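Long-range contacts in Mab-21 domain-containing protein (Tribolium castaneum, PDB 7LT2), which senses double-stranded RNA in the cytoplasm and makes the second messenger 2',3'-cGAMP from GTP and ATP in innate immunity: residues F46-G56 / F71-I79; G173-I181 / I189-C197. All coordinates share one frame; numbering follows the deposited sequence.

Interaction 1: F46-G56 / F71-I79; sequences FKALFRRVFYG and FDLDILLHI
Strands 50-56 and 71-77 run antiparallel at 157°, their axes 4.7 Å apart at the closest, from the hydrogen-bonded pair Gly56 and Asp72 to Phe50 opposite Leu77. A classic beta bulge interrupts the register: Arg51 N donates to Leu76 O, while Leu76 N donates to Arg52 O at 2.8 Å, and the extra residue turns Phe50 onto the same face as Val53 and Tyr55. That face is largely apolar. Ile75 CG2, one compact methyl of the beta-branched side chain, lies at both ring edges, reaching Phe46 CE1 at 3.7 Å and Phe50 CD1 at 3.8 Å. Leu73 CD1, 3.6 Å from Tyr55 CE1, also packs on Val53 CB, and Phe71 lies alongside Tyr55, pointing the same way. Strand 50-56 leads into the Gly-Ser motif of the nucleotidyltransferase fold, whose Ser58 binds ATP by similarity, and pairs with the strand of the metal-binding acids; Asp72 is one of them by similarity. The face carrying Arg52 and Phe54 is more polar. Arg52 CG sits between backbone N and carbonyl carbon (chi1 65°), and the extended chain brings its guanidinium over Leu76 CD1, 3.6 Å from CZ, one flat face on a methyl. Its nitrogens form salt bridges with Glu221 and Glu246, and Arg51 also binds Glu221. The Phe54 ring and Asp74 carboxylate are nearly coplanar, OD2 lying at the ring edge 3.6 Å from CD2, where the aromatic C-H groups carry slight positive charge. Gly56, lacking a side chain, leaves Asp74 OD2 4.3 Å from its CA.

Interaction 2: G173-I181 / I189-C197; sequences GGPAMTLGI and IMDVDLVAC
The carboxylate of Asp193 is met from above its plane by Thr178, whose OG1 donates a short 2.6 Å hydrogen bond to OD1 from a direction 40° out of that plane; Asp193 OD2 takes a weak bond from a water that also accepts from Ala176 N. A second flat group, the Asp191 carboxylate, puts OD1 3.3 Å from Gly180 CA, a close approach permitted by the missing side chain, and the same OD1 forms a salt bridge with Lys188. Thr178 fits between the two acids through both branches: with OG1 beside the backbone N (chi1 -62°), the hydroxyl serves Asp193 while CG2 rests 3.8 Å from Asp191 CB. By similarity Asp193 binds the catalytic magnesium and GTP, so Thr178 is placed to act as a second-shell residue, its bond probably fixing the turn of the carboxylate. The backbones form an antiparallel hairpin, in which Leu179 N donates to Val192 O at 2.7 Å. Near the turn, Ile189 and Met190 make a classic bulge, both donating to Ile181 O. On the other face Leu179 CG meets Leu194 CD1 at 3.8 Å, the side chains crossing at about a right angle, and Ile181 CD1 reaches Val192 CG2, both beta-branched residues at home in strands. Strand 164-171 flanks segment 173-181 and strand 70-77 runs parallel beside segment 189-197; Leu28 of helix 18-42 touches Ile181 and Met190; Val142 of helix 131-147 packs on Leu194.

Interactions 1 and 2 are neighbours in one mixed sheet, their centres about 13 Å apart. Strand 70-77 is paired antiparallel with 50-56 and parallel with 188-200; Leu73 N and Asp193 O, 2.8 Å apart, are probably hydrogen-bonded. Asp72 of interaction 1 packs against Asp193 of interaction 2, so the two contacts present metal-binding acids, assigned by similarity, on adjacent strands. Helices 18-42 and 131-147 pack on the apolar side of both buried contacts, while helix 245-251 meets the Phe54 and Asp74 face of interaction 1. Interaction 1 has more surface character, since its bulge carries arginines to Glu221, and it relies on aromatic rings. Interaction 2 lies deeper, with aliphatic packing on one face and a hydroxyl-carboxylate bond on the other.

Interaction 1: F46-G56 / F71-I79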
ATOM      1  N   PHE A  46       7.979  22.790   1.043  1.00 18.50           N
ATOM      2  CA  PHE A  46       7.886  21.381   1.414  1.00 15.11           C
ATOM      3  C   PHE A  46       8.167  21.189   2.893  1.00 16.85           C
ATOM      4  O   PHE A  46       7.475  20.418   3.565  1.00 17.04           O
ATOM      5  CB  PHE A  46       8.845  20.514   0.596  1.00 16.42           C
ATOM      6  CG  PHE A  46       8.957  19.098   1.117  1.00 16.66           C
ATOM      7  CD1 PHE A  46       7.880  18.230   1.031  1.00 21.44           C
ATOM      8  CD2 PHE A  46      10.121  18.651   1.726  1.00 18.20           C
ATOM      9  CE1 PHE A  46       7.968  16.930   1.527  1.00 16.53           C
ATOM     10  CE2 PHE A  46      10.214  17.351   2.225  1.00 15.78           C
ATOM     11  CZ  PHE A  46       9.136  16.495   2.120  1.00 18.12           C
ATOM     12  N   LYS A  47       9.184  21.875   3.419  1.00 16.39           N
ATOM     13  CA  LYS A  47       9.484  21.725   4.839  1.00 16.59           C
ATOM     14  C   LYS A  47       8.302  22.165   5.690  1.00 19.53           C
ATOM     15  O   LYS A  47       7.978  21.525   6.697  1.00 20.60           O
ATOM     16  CB  LYS A  47      10.739  22.517   5.203  1.00 20.63           C
ATOM     17  CG  LYS A  47      11.233  22.249   6.618  1.00 21.25           C
ATOM     18  CD  LYS A  47      12.518  23.000   6.891  1.00 23.22           C
ATOM     19  CE  LYS A  47      13.071  22.658   8.266  1.00 30.77           C
ATOM     20  NZ  LYS A  47      14.450  23.179   8.405  1.00 32.97           N
ATOM     21  N   ALA A  48       7.618  23.237   5.275  1.00 18.84           N
ATOM     22  CA  ALA A  48       6.465  23.720   6.027  1.00 17.02           C
ATOM     23  C   ALA A  48       5.288  22.755   5.932  1.00 19.08           C
ATOM     24  O   ALA A  48       4.597  22.519   6.929  1.00 19.02           O
ATOM     25  CB  ALA A  48       6.060  25.110   5.529  1.00 17.39           C
ATOM     26  N   LEU A  49       5.042  22.191   4.743  1.00 16.22           N
ATOM     27  CA  LEU A  49       3.900  21.296   4.562  1.00 17.05           C
ATOM     28  C   LEU A  49       4.124  19.931   5.200  1.00 15.71           C
ATOM     29  O   LEU A  49       3.163  19.299   5.657  1.00 17.31           O
ATOM     30  CB  LEU A  49       3.616  21.107   3.077  1.00 16.20           C
ATOM     31  CG  LEU A  49       2.875  22.250   2.387  1.00 15.81           C
ATOM     32  CD1 LEU A  49       3.035  22.111   0.886  1.00 17.85           C
ATOM     33  CD2 LEU A  49       1.412  22.190   2.777  1.00 17.47           C
ATOM     34  N   PHE A  50       5.364  19.459   5.226  1.00 15.53           N
ATOM     35  CA  PHE A  50       5.632  18.079   5.616  1.00 16.62           C
ATOM     36  C   PHE A  50       5.235  17.824   7.064  1.00 18.25           C
ATOM     37  O   PHE A  50       5.585  18.591   7.969  1.00 19.34           O
ATOM     38  CB  PHE A  50       7.107  17.745   5.414  1.00 17.82           C
ATOM     39  CG  PHE A  50       7.471  16.355   5.849  1.00 18.56           C
ATOM     40  CD1 PHE A  50       7.182  15.269   5.042  1.00 16.60           C
ATOM     41  CD2 PHE A  50       8.092  16.134   7.064  1.00 21.19           C
ATOM     42  CE1 PHE A  50       7.513  13.984   5.434  1.00 19.40           C
ATOM     43  CE2 PHE A  50       8.425  14.846   7.462  1.00 21.64           C
ATOM     44  CZ  PHE A  50       8.133  13.779   6.651  1.00 20.63           C
ATOM     45  N   ARG A  51       4.498  16.735   7.277  1.00 16.19           N
ATOM     46  CA  ARG A  51       4.147  16.276   8.614  1.00 16.21           C
ATOM     47  C   ARG A  51       4.825  14.964   8.978  1.00 19.13           C
ATOM     48  O   ARG A  51       5.484  14.878  10.021  1.00 19.80           O
ATOM     49  CB  ARG A  51       2.625  16.126   8.739  1.00 22.10           C
ATOM     50  CG  ARG A  51       2.157  15.668  10.112  1.00 27.10           C
ATOM     51  CD  ARG A  51       0.644  15.785  10.240  1.00 38.99           C
ATOM     52  NE  ARG A  51       0.164  15.304  11.530  1.00 40.67           N
ATOM     53  CZ  ARG A  51       0.076  16.053  12.622  1.00 46.10           C
ATOM     54  NH1 ARG A  51       0.441  17.324  12.619  1.00 46.01           N
ATOM     55  NH2 ARG A  51      -0.396  15.513  13.743  1.00 41.34           N
ATOM     56  N   ARG A  52       4.685  13.941   8.143  1.00 18.34           N
ATOM     57  CA  ARG A  52       5.213  12.611   8.443  1.00 15.93           C
ATOM     58  C   ARG A  52       5.072  11.759   7.190  1.00 15.53           C
ATOM     59  O   ARG A  52       4.491  12.187   6.187  1.00 15.44           O
ATOM     60  CB  ARG A  52       4.477  11.975   9.622  1.00 19.76           C
ATOM     61  CG  ARG A  52       3.007  11.680   9.345  1.00 18.63           C
ATOM     62  CD  ARG A  52       2.292  11.206  10.596  1.00 25.13           C
ATOM     63  NE  ARG A  52       0.842  11.185  10.443  1.00 22.02           N
ATOM     64  CZ  ARG A  52       0.138  10.110  10.122  1.00 24.82           C
ATOM     65  NH1 ARG A  52       0.723   8.951   9.868  1.00 25.97           N
ATOM     66  NH2 ARG A  52      -1.186  10.197  10.054  1.00 25.00           N
ATOM     67  N   VAL A  53       5.600  10.540   7.256  1.00 18.66           N
ATOM     68  CA  VAL A  53       5.458   9.571   6.177  1.00 16.21           C
ATOM     69  C   VAL A  53       4.665   8.376   6.690  1.00 14.63           C
ATOM     70  O   VAL A  53       4.652   8.071   7.889  1.00 16.94           O
ATOM     71  CB  VAL A  53       6.818   9.111   5.600  1.00 16.45           C
ATOM     72  CG1 VAL A  53       7.611  10.297   5.061  1.00 16.63           C
ATOM     73  CG2 VAL A  53       7.639   8.332   6.644  1.00 17.90           C
ATOM     74  N   PHE A  54       3.989   7.705   5.760  1.00 14.50           N
ATOM     75  CA  PHE A  54       3.335   6.430   6.011  1.00 17.10           C
ATOM     76  C   PHE A  54       3.905   5.428   5.022  1.00 17.00           C
ATOM     77  O   PHE A  54       4.016   5.728   3.829  1.00 16.68           O
ATOM     78  CB  PHE A  54       1.813   6.538   5.858  1.00 15.24           C
ATOM     79  CG  PHE A  54       1.094   5.228   6.002  1.00 18.74           C
ATOM     80  CD1 PHE A  54       0.798   4.717   7.263  1.00 21.28           C
ATOM     81  CD2 PHE A  54       0.723   4.498   4.883  1.00 19.86           C
ATOM     82  CE1 PHE A  54       0.137   3.507   7.399  1.00 19.76           C
ATOM     83  CE2 PHE A  54       0.063   3.285   5.016  1.00 20.10           C
ATOM     84  CZ  PHE A  54      -0.228   2.794   6.278  1.00 16.90           C
ATOM     85  N   TYR A  55       4.278   4.247   5.513  1.00 15.75           N
ATOM     86  CA  TYR A  55       4.854   3.214   4.659  1.00 16.79           C
ATOM     87  C   TYR A  55       3.717   2.309   4.195  1.00 14.62           C
ATOM     88  O   TYR A  55       3.137   1.572   4.994  1.00 15.67           O
ATOM     89  CB  TYR A  55       5.933   2.432   5.407  1.00 16.62           C
ATOM     90  CG  TYR A  55       6.993   3.304   6.053  1.00 16.50           C
ATOM     91  CD1 TYR A  55       7.908   4.012   5.285  1.00 18.45           C
ATOM     92  CD2 TYR A  55       7.086   3.405   7.434  1.00 18.70           C
ATOM     93  CE1 TYR A  55       8.888   4.811   5.881  1.00 18.44           C
ATOM     94  CE2 TYR A  55       8.055   4.191   8.037  1.00 21.28           C
ATOM     95  CZ  TYR A  55       8.952   4.898   7.259  1.00 19.31           C
ATOM     96  OH  TYR A  55       9.912   5.682   7.867  1.00 20.08           O
ATOM     97  N   GLY A  56       3.377   2.391   2.911  1.00 15.80           N
ATOM     98  CA  GLY A  56       2.196   1.739   2.376  1.00 16.66           C
ATOM     99  C   GLY A  56       2.553   0.509   1.565  1.00 17.15           C
ATOM    100  O   GLY A  56       3.609   0.450   0.935  1.00 18.38           O
ATOM    101  N   PHE A  71       7.502  -0.738  -2.181  1.00 17.81           N
ATOM    102  CA  PHE A  71       6.442  -0.170  -1.359  1.00 16.80           C
ATOM    103  C   PHE A  71       6.317   1.314  -1.679  1.00 18.32           C
ATOM    104  O   PHE A  71       7.120   1.885  -2.423  1.00 18.28           O
ATOM    105  CB  PHE A  71       6.668  -0.406   0.148  1.00 19.22           C
ATOM    106  CG  PHE A  71       7.841   0.336   0.738  1.00 18.59           C
ATOM    107  CD1 PHE A  71       9.106  -0.226   0.729  1.00 23.66           C
ATOM    108  CD2 PHE A  71       7.665   1.567   1.350  1.00 20.29           C
ATOM    109  CE1 PHE A  71      10.184   0.437   1.294  1.00 25.91           C
ATOM    110  CE2 PHE A  71       8.739   2.240   1.914  1.00 22.02           C
ATOM    111  CZ  PHE A  71      10.000   1.673   1.883  1.00 24.47           C
ATOM    112  N   ASP A  72       5.274   1.924  -1.125  1.00 16.98           N
ATOM    113  CA  ASP A  72       4.983   3.340  -1.320  1.00 18.45           C
ATOM    114  C   ASP A  72       5.414   4.144  -0.103  1.00 18.98           C
ATOM    115  O   ASP A  72       5.010   3.840   1.023  1.00 18.75           O
ATOM    116  CB  ASP A  72       3.490   3.569  -1.556  1.00 22.24           C
ATOM    117  CG  ASP A  72       3.051   3.226  -2.959  1.00 23.01           C
ATOM    118  OD1 ASP A  72       3.901   2.827  -3.788  1.00 23.35           O
ATOM    119  OD2 ASP A  72       1.839   3.360  -3.225  1.00 27.58           O
ATOM    120  N   LEU A  73       6.202   5.191  -0.331  1.00 18.28           N
ATOM    121  CA  LEU A  73       6.424   6.202   0.699  1.00 17.06           C
ATOM    122  C   LEU A  73       5.350   7.266   0.523  1.00 17.06           C
ATOM    123  O   LEU A  73       5.455   8.132  -0.348  1.00 17.33           O
ATOM    124  CB  LEU A  73       7.820   6.805   0.606  1.00 17.39           C
ATOM    125  CG  LEU A  73       8.150   7.716   1.798  1.00 16.18           C
ATOM    126  CD1 LEU A  73       8.269   6.888   3.069  1.00 16.13           C
ATOM    127  CD2 LEU A  73       9.423   8.495   1.529  1.00 20.16           C
ATOM    128  N   ASP A  74       4.300   7.188   1.338  1.00 17.92           N
ATOM    129  CA  ASP A  74       3.247   8.197   1.328  1.00 19.19           C
ATOM    130  C   ASP A  74       3.733   9.384   2.148  1.00 17.05           C
ATOM    131  O   ASP A  74       3.783   9.330   3.381  1.00 16.04           O
ATOM    132  CB  ASP A  74       1.944   7.623   1.872  1.00 19.74           C
ATOM    133  CG  ASP A  74       1.325   6.606   0.937  1.00 21.16           C
ATOM    134  OD1 ASP A  74       1.485   6.746  -0.298  1.00 19.96           O
ATOM    135  OD2 ASP A  74       0.694   5.655   1.435  1.00 23.47           O
ATOM    136  N   ILE A  75       4.113  10.454   1.454  1.00 15.05           N
ATOM    137  CA  ILE A  75       4.651  11.658   2.076  1.00 17.15           C
ATOM    138  C   ILE A  75       3.465  12.549   2.428  1.00 16.57           C
ATOM    139  O   ILE A  75       2.796  13.079   1.537  1.00 18.01           O
ATOM    140  CB  ILE A  75       5.634  12.368   1.135  1.00 18.50           C
ATOM    141  CG1 ILE A  75       6.786  11.429   0.767  1.00 16.07           C
ATOM    142  CG2 ILE A  75       6.168  13.659   1.767  1.00 17.56           C
ATOM    143  CD1 ILE A  75       7.639  11.914  -0.395  1.00 19.64           C
ATOM    144  N   LEU A  76       3.189  12.703   3.724  1.00 17.36           N
ATOM    145  CA  LEU A  76       1.955  13.349   4.173  1.00 14.35           C
ATOM    146  C   LEU A  76       2.200  14.841   4.394  1.00 16.84           C
ATOM    147  O   LEU A  76       2.935  15.235   5.309  1.00 16.92           O
ATOM    148  CB  LEU A  76       1.425  12.683   5.441  1.00 16.44           C
ATOM    149  CG  LEU A  76       1.219  11.162   5.363  1.00 19.57           C
ATOM    150  CD1 LEU A  76       0.401  10.677   6.545  1.00 17.35           C
ATOM    151  CD2 LEU A  76       0.555  10.741   4.061  1.00 17.94           C
ATOM    152  N   LEU A  77       1.581  15.662   3.550  1.00 17.31           N
ATOM    153  CA  LEU A  77       1.616  17.113   3.645  1.00 14.47           C
ATOM    154  C   LEU A  77       0.337  17.592   4.317  1.00 18.49           C
ATOM    155  O   LEU A  77      -0.726  16.993   4.151  1.00 17.77           O
ATOM    156  CB  LEU A  77       1.746  17.732   2.250  1.00 18.04           C
ATOM    157  CG  LEU A  77       2.754  17.040   1.329  1.00 19.43           C
ATOM    158  CD1 LEU A  77       2.595  17.505  -0.108  1.00 21.42           C
ATOM    159  CD2 LEU A  77       4.170  17.296   1.828  1.00 17.95           C
ATOM    160  N   HIS A  78       0.435  18.673   5.088  1.00 20.38           N
ATOM    161  CA  HIS A  78      -0.716  19.164   5.837  1.00 18.35           C
ATOM    162  C   HIS A  78      -0.952  20.628   5.515  1.00 16.76           C
ATOM    163  O   HIS A  78      -0.066  21.463   5.734  1.00 20.76           O
ATOM    164  CB  HIS A  78      -0.536  18.984   7.346  1.00 19.78           C
ATOM    165  CG  HIS A  78      -1.684  19.520   8.142  1.00 22.65           C
ATOM    166  ND1 HIS A  78      -2.944  18.963   8.097  1.00 25.90           N
ATOM    167  CD2 HIS A  78      -1.771  20.581   8.978  1.00 28.38           C
ATOM    168  CE1 HIS A  78      -3.755  19.650   8.883  1.00 24.51           C
ATOM    169  NE2 HIS A  78      -3.068  20.639   9.427  1.00 25.09           N
ATOM    170  N   ILE A  79      -2.132  20.923   4.989  1.00 19.30           N
ATOM    171  CA  ILE A  79      -2.551  22.308   4.746  1.00 18.51           C
ATOM    172  C   ILE A  79      -3.001  22.917   6.065  1.00 22.84           C
ATOM    173  O   ILE A  79      -3.881  22.350   6.731  1.00 21.75           O
ATOM    174  CB  ILE A  79      -3.676  22.344   3.718  1.00 17.43           C
ATOM    175  CG1 ILE A  79      -3.202  21.768   2.379  1.00 22.04           C
ATOM    176  CG2 ILE A  79      -4.203  23.776   3.554  1.00 22.32           C
ATOM    177  CD1 ILE A  79      -4.312  21.539   1.389  1.00 24.84           C
TER
HETATM  178  O   HOH W   1       1.654  21.995   7.660  1.00 30.01           O

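Interaction 2: G173-I181 / I189-C197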
ATOM      1  N   GLY A 173       8.183   5.519 -13.776  1.00 34.36           N
ATOM      2  CA  GLY A 173       7.322   4.611 -14.503  1.00 35.35           C
ATOM      3  C   GLY A 173       5.854   4.815 -14.229  1.00 36.46           C
ATOM      4  O   GLY A 173       5.034   3.986 -14.639  1.00 43.00           O
ATOM      5  N   GLY A 174       5.498   5.887 -13.536  1.00 38.00           N
ATOM      6  CA  GLY A 174       4.130   6.180 -13.206  1.00 30.68           C
ATOM      7  C   GLY A 174       4.025   7.587 -12.663  1.00 29.17           C
ATOM      8  O   GLY A 174       4.925   8.413 -12.844  1.00 33.21           O
ATOM      9  N   PRO A 175       2.919   7.886 -11.986  1.00 32.36           N
ATOM     10  CA  PRO A 175       2.732   9.248 -11.466  1.00 31.91           C
ATOM     11  C   PRO A 175       3.810   9.668 -10.484  1.00 29.08           C
ATOM     12  O   PRO A 175       4.163  10.852 -10.432  1.00 30.17           O
ATOM     13  CB  PRO A 175       1.353   9.178 -10.794  1.00 35.15           C
ATOM     14  CG  PRO A 175       0.671   8.004 -11.436  1.00 39.33           C
ATOM     15  CD  PRO A 175       1.760   7.020 -11.714  1.00 36.33           C
ATOM     16  N   ALA A 176       4.354   8.737  -9.713  1.00 28.17           N
ATOM     17  CA  ALA A 176       5.358   9.048  -8.711  1.00 20.38           C
ATOM     18  C   ALA A 176       6.730   8.557  -9.152  1.00 22.97           C
ATOM     19  O   ALA A 176       6.855   7.534  -9.833  1.00 25.84           O
ATOM     20  CB  ALA A 176       4.989   8.427  -7.358  1.00 23.99           C
ATOM     21  N   MET A 177       7.759   9.309  -8.769  1.00 21.77           N
ATOM     22  CA  MET A 177       9.132   8.865  -8.952  1.00 19.07           C
ATOM     23  C   MET A 177       9.375   7.586  -8.165  1.00 21.31           C
ATOM     24  O   MET A 177       8.839   7.406  -7.071  1.00 20.79           O
ATOM     25  CB  MET A 177      10.110   9.941  -8.477  1.00 22.83           C
ATOM     26  CG  MET A 177      10.042  11.233  -9.257  1.00 30.77           C
ATOM     27  SD  MET A 177      10.716  10.987 -10.901  1.00 39.31           S
ATOM     28  CE  MET A 177      12.300  10.241 -10.509  1.00 22.99           C
ATOM     29  N   THR A 178      10.193   6.700  -8.726  1.00 19.74           N
ATOM     30  CA  THR A 178      10.645   5.496  -8.037  1.00 16.47           C
ATOM     31  C   THR A 178      12.115   5.638  -7.670  1.00 18.12           C
ATOM     32  O   THR A 178      12.932   6.032  -8.508  1.00 20.13           O
ATOM     33  CB  THR A 178      10.452   4.249  -8.910  1.00 17.30           C
ATOM     34  OG1 THR A 178       9.059   4.067  -9.200  1.00 20.79           O
ATOM     35  CG2 THR A 178      11.005   2.996  -8.209  1.00 21.53           C
ATOM     36  N   LEU A 179      12.447   5.320  -6.424  1.00 17.11           N
ATOM     37  CA  LEU A 179      13.834   5.150  -6.007  1.00 19.37           C
ATOM     38  C   LEU A 179      14.131   3.661  -5.883  1.00 21.22           C
ATOM     39  O   LEU A 179      13.504   2.966  -5.077  1.00 20.88           O
ATOM     40  CB  LEU A 179      14.109   5.844  -4.673  1.00 16.99           C
ATOM     41  CG  LEU A 179      13.854   7.349  -4.577  1.00 18.76           C
ATOM     42  CD1 LEU A 179      14.346   7.895  -3.223  1.00 19.42           C
ATOM     43  CD2 LEU A 179      14.491   8.110  -5.727  1.00 23.36           C
ATOM     44  N   GLY A 180      15.086   3.177  -6.671  1.00 18.08           N
ATOM     45  CA  GLY A 180      15.590   1.827  -6.493  1.00 19.07           C
ATOM     46  C   GLY A 180      16.755   1.821  -5.521  1.00 20.31           C
ATOM     47  O   GLY A 180      17.794   2.424  -5.800  1.00 20.64           O
ATOM     48  N   ILE A 181      16.610   1.159  -4.378  1.00 18.93           N
ATOM     49  CA  ILE A 181      17.599   1.221  -3.306  1.00 15.47           C
ATOM     50  C   ILE A 181      18.355  -0.100  -3.254  1.00 17.68           C
ATOM     51  O   ILE A 181      17.743  -1.171  -3.168  1.00 19.07           O
ATOM     52  CB  ILE A 181      16.938   1.544  -1.955  1.00 15.47           C
ATOM     53  CG1 ILE A 181      16.223   2.898  -2.044  1.00 19.55           C
ATOM     54  CG2 ILE A 181      17.982   1.553  -0.837  1.00 17.31           C
ATOM     55  CD1 ILE A 181      15.380   3.249  -0.834  1.00 19.20           C
ATOM     56  N   ILE A 189      17.744  -3.986  -2.807  1.00 19.58           N
ATOM     57  CA  ILE A 189      16.918  -4.123  -1.609  1.00 19.31           C
ATOM     58  C   ILE A 189      15.440  -3.972  -1.958  1.00 17.91           C
ATOM     59  O   ILE A 189      14.667  -4.929  -1.824  1.00 25.32           O
ATOM     60  CB  ILE A 189      17.337  -3.125  -0.515  1.00 20.45           C
ATOM     61  CG1 ILE A 189      18.801  -3.346  -0.131  1.00 21.12           C
ATOM     62  CG2 ILE A 189      16.431  -3.275   0.699  1.00 21.68           C
ATOM     63  CD1 ILE A 189      19.380  -2.255   0.758  1.00 20.09           C
ATOM     64  N   MET A 190      15.030  -2.785  -2.408  1.00 18.53           N
ATOM     65  CA  MET A 190      13.619  -2.566  -2.721  1.00 18.22           C
ATOM     66  C   MET A 190      13.472  -1.281  -3.523  1.00 19.85           C
ATOM     67  O   MET A 190      14.324  -0.389  -3.455  1.00 18.72           O
ATOM     68  CB  MET A 190      12.765  -2.494  -1.450  1.00 20.02           C
ATOM     69  CG  MET A 190      11.506  -3.359  -1.506  1.00 24.83           C
ATOM     70  SD  MET A 190      10.741  -3.627   0.096  1.00 27.50           S
ATOM     71  CE  MET A 190      11.910  -4.759   0.829  1.00 25.68           C
ATOM     72  N   ASP A 191      12.381  -1.208  -4.293  1.00 17.14           N
ATOM     73  CA  ASP A 191      11.949   0.023  -4.949  1.00 17.50           C
ATOM     74  C   ASP A 191      10.971   0.762  -4.048  1.00 16.62           C
ATOM     75  O   ASP A 191      10.165   0.147  -3.347  1.00 18.68           O
ATOM     76  CB  ASP A 191      11.257  -0.268  -6.286  1.00 17.49           C
ATOM     77  CG  ASP A 191      12.204  -0.771  -7.358  1.00 20.45           C
ATOM     78  OD1 ASP A 191      13.428  -0.590  -7.221  1.00 23.28           O
ATOM     79  OD2 ASP A 191      11.708  -1.333  -8.362  1.00 22.36           O
ATOM     80  N   VAL A 192      11.030   2.096  -4.076  1.00 16.17           N
ATOM     81  CA  VAL A 192      10.137   2.932  -3.275  1.00 17.39           C
ATOM     82  C   VAL A 192       9.558   4.029  -4.159  1.00 16.15           C
ATOM     83  O   VAL A 192      10.309   4.783  -4.785  1.00 18.01           O
ATOM     84  CB  VAL A 192      10.862   3.556  -2.066  1.00 15.52           C
ATOM     85  CG1 VAL A 192       9.882   4.325  -1.193  1.00 18.11           C
ATOM     86  CG2 VAL A 192      11.568   2.478  -1.245  1.00 19.63           C
ATOM     87  N   ASP A 193       8.231   4.130  -4.195  1.00 16.29           N
ATOM     88  CA  ASP A 193       7.553   5.206  -4.911  1.00 17.86           C
ATOM     89  C   ASP A 193       7.281   6.369  -3.962  1.00 17.11           C
ATOM     90  O   ASP A 193       6.790   6.171  -2.846  1.00 17.03           O
ATOM     91  CB  ASP A 193       6.249   4.710  -5.538  1.00 17.09           C
ATOM     92  CG  ASP A 193       6.478   3.894  -6.799  1.00 22.49           C
ATOM     93  OD1 ASP A 193       7.646   3.572  -7.107  1.00 22.46           O
ATOM     94  OD2 ASP A 193       5.482   3.576  -7.483  1.00 30.30           O
ATOM     95  N   LEU A 194       7.588   7.585  -4.411  1.00 17.00           N
ATOM     96  CA  LEU A 194       7.490   8.775  -3.564  1.00 19.19           C
ATOM     97  C   LEU A 194       6.180   9.479  -3.902  1.00 16.06           C
ATOM     98  O   LEU A 194       6.088  10.193  -4.899  1.00 18.45           O
ATOM     99  CB  LEU A 194       8.697   9.679  -3.773  1.00 16.49           C
ATOM    100  CG  LEU A 194      10.064   8.992  -3.704  1.00 23.56           C
ATOM    101  CD1 LEU A 194      11.174   9.988  -4.020  1.00 26.86           C
ATOM    102  CD2 LEU A 194      10.285   8.350  -2.344  1.00 20.15           C
ATOM    103  N   VAL A 195       5.165   9.267  -3.066  1.00 17.39           N
ATOM    104  CA  VAL A 195       3.786   9.655  -3.362  1.00 19.74           C
ATOM    105  C   VAL A 195       3.406  10.852  -2.494  1.00 16.32           C
ATOM    106  O   VAL A 195       3.349  10.744  -1.264  1.00 16.28           O
ATOM    107  CB  VAL A 195       2.819   8.485  -3.123  1.00 17.75           C
ATOM    108  CG1 VAL A 195       1.406   8.869  -3.527  1.00 17.30           C
ATOM    109  CG2 VAL A 195       3.295   7.233  -3.867  1.00 18.61           C
ATOM    110  N   ALA A 196       3.101  11.980  -3.140  1.00 16.94           N
ATOM    111  CA  ALA A 196       2.694  13.188  -2.430  1.00 16.81           C
ATOM    112  C   ALA A 196       1.226  13.089  -2.028  1.00 18.45           C
ATOM    113  O   ALA A 196       0.349  13.000  -2.894  1.00 20.96           O
ATOM    114  CB  ALA A 196       2.922  14.414  -3.313  1.00 18.59           C
ATOM    115  N   CYS A 197       0.960  13.127  -0.722  1.00 16.18           N
ATOM    116  CA  CYS A 197      -0.385  12.994  -0.179  1.00 16.67           C
ATOM    117  C   CYS A 197      -0.698  14.176   0.733  1.00 17.92           C
ATOM    118  O   CYS A 197       0.195  14.905   1.167  1.00 17.82           O
ATOM    119  CB  CYS A 197      -0.541  11.700   0.620  1.00 15.54           C
ATOM    120  SG  CYS A 197      -0.034  10.196  -0.263  1.00 18.67           S
TER
HETATM  121  O   HOH W   2       3.888   5.693  -9.449  1.00 34.42           O
HETATM  122  O   HOH W   3       7.421  11.554  -6.991  1.00 20.00           O